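Local coordinates for protein delta-1-pyrroline-5-carboxylate dehydrogenase, mitochondrial (Mus musculus, PDB 4E3X) that catalyses, probably irreversibly, the NAD-dependent oxidation of glutamic gamma-semialdehyde to L-glutamate, the second step of mitochondrial proline degradation, at residues T237-S242 with F261-G266. Residues are numbered along the deposited sequence; the frame is centred on the assembly and turned at random.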
# COMPACT_ATOMS: atom_id res chain seq x y z
N THR B 237 -27.88 -4.67 -7.27
CA THR B 237 -28.96 -4.28 -6.37
C THR B 237 -28.89 -2.82 -5.94
O THR B 237 -29.71 -2.36 -5.14
CB THR B 237 -29.04 -5.24 -5.16
OG1 THR B 237 -27.72 -5.58 -4.73
CG2 THR B 237 -29.72 -6.54 -5.56
N ALA B 238 -27.94 -2.07 -6.52
CA ALA B 238 -27.86 -0.62 -6.32
C ALA B 238 -27.71 0.10 -7.66
O ALA B 238 -27.19 1.22 -7.71
CB ALA B 238 -26.70 -0.25 -5.40
N MET B 239 -28.17 -0.53 -8.74
CA MET B 239 -27.91 0.01 -10.07
C MET B 239 -28.50 1.41 -10.31
O MET B 239 -27.83 2.28 -10.88
CB MET B 239 -28.41 -0.97 -11.13
CG MET B 239 -27.91 -0.69 -12.53
SD MET B 239 -26.11 -0.77 -12.64
CE MET B 239 -25.78 -2.36 -11.92
N LEU B 240 -29.75 1.60 -9.91
CA LEU B 240 -30.45 2.85 -10.14
C LEU B 240 -29.69 4.05 -9.55
O LEU B 240 -29.41 5.02 -10.25
CB LEU B 240 -31.86 2.76 -9.54
CG LEU B 240 -32.80 3.93 -9.81
CD1 LEU B 240 -33.23 3.98 -11.28
CD2 LEU B 240 -34.02 3.84 -8.88
N ALA B 241 -29.33 3.97 -8.27
CA ALA B 241 -28.58 5.05 -7.66
C ALA B 241 -27.15 5.16 -8.20
O ALA B 241 -26.62 6.26 -8.33
CB ALA B 241 -28.57 4.92 -6.14
N SER B 242 -26.53 4.02 -8.51
CA SER B 242 -25.16 4.05 -9.01
C SER B 242 -25.07 4.77 -10.35
O SER B 242 -24.15 5.55 -10.58
CB SER B 242 -24.60 2.63 -9.15
OG SER B 242 -24.50 2.01 -7.88
N PHE B 261 -18.85 2.61 -17.31
CA PHE B 261 -19.94 2.11 -16.47
C PHE B 261 -20.33 0.74 -17.01
O PHE B 261 -21.03 0.64 -18.03
CB PHE B 261 -21.11 3.10 -16.51
CG PHE B 261 -22.18 2.80 -15.48
CD1 PHE B 261 -22.03 3.25 -14.18
CD2 PHE B 261 -23.33 2.11 -15.83
CE1 PHE B 261 -23.00 2.98 -13.23
CE2 PHE B 261 -24.31 1.83 -14.90
CZ PHE B 261 -24.15 2.27 -13.59
N VAL B 262 -19.85 -0.31 -16.35
CA VAL B 262 -19.96 -1.65 -16.90
C VAL B 262 -20.47 -2.69 -15.90
O VAL B 262 -19.71 -3.55 -15.42
CB VAL B 262 -18.64 -2.11 -17.56
CG1 VAL B 262 -18.45 -1.39 -18.89
CG2 VAL B 262 -17.44 -1.87 -16.65
N PRO B 263 -21.77 -2.65 -15.61
CA PRO B 263 -22.41 -3.78 -14.92
C PRO B 263 -22.06 -5.08 -15.63
O PRO B 263 -21.92 -5.10 -16.85
CB PRO B 263 -23.90 -3.50 -15.09
CG PRO B 263 -24.00 -2.01 -15.33
CD PRO B 263 -22.75 -1.64 -16.07
N ALA B 264 -21.92 -6.17 -14.87
CA ALA B 264 -21.48 -7.43 -15.45
C ALA B 264 -21.71 -8.54 -14.44
O ALA B 264 -21.82 -8.30 -13.24
CB ALA B 264 -20.00 -7.35 -15.82
N ASP B 265 -21.76 -9.77 -14.95
CA ASP B 265 -21.70 -10.93 -14.08
C ASP B 265 -20.39 -10.87 -13.29
O ASP B 265 -19.33 -10.57 -13.85
CB ASP B 265 -21.77 -12.19 -14.93
CG ASP B 265 -21.50 -13.44 -14.14
OD1 ASP B 265 -22.38 -13.86 -13.37
OD2 ASP B 265 -20.41 -14.03 -14.31
N GLY B 266 -20.44 -11.12 -11.99
CA GLY B 266 -19.27 -10.97 -11.14
C GLY B 266 -18.07 -11.79 -11.58
O GLY B 266 -16.99 -11.25 -11.82
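M239 meets F261 and P263 through its sulfur, and all three side chains are buried. M239 SD lies 3.7 Å from F261 CZ, a Met-aromatic contact. The sulfur approaches the ring obliquely, 4.8 Å from the F261 centroid and 66° off the ring normal. The same M239 SD packs 3.6 Å from P263 CG. M239 CE also reaches the proline, 3.9 Å from P263 CB. The bend at chi2 (61°) helps set SD against the ring and the proline, and the bend at chi3 (52°) turns CE to P263.

The contact belongs to the Rossmann-type NAD-binding domain of the aldehyde dehydrogenase fold. Strand 230-233, helix 239-251 and strand 259-261 form a beta-alpha-beta crossover. Strand 62-68 adds I64 beside M239 and F261. The side chain of S242 is about 5 Å from that of the NAD-binding residue S208.

F261 also sets its ring against the helix backbone, with CE1 3.9 Å from S242 O. With an alanine in place of F261, M239 SD would probably lose this Met-aromatic contact, and a gap would be likely to open beside Y243, Y246 and W232.

No hydrogen bond joins 237-242 to 261-266. At the helix start, A238 O accepts from S242 N and from S242 OG (2.8 Å), the hydroxyl standing above the carbonyl plane.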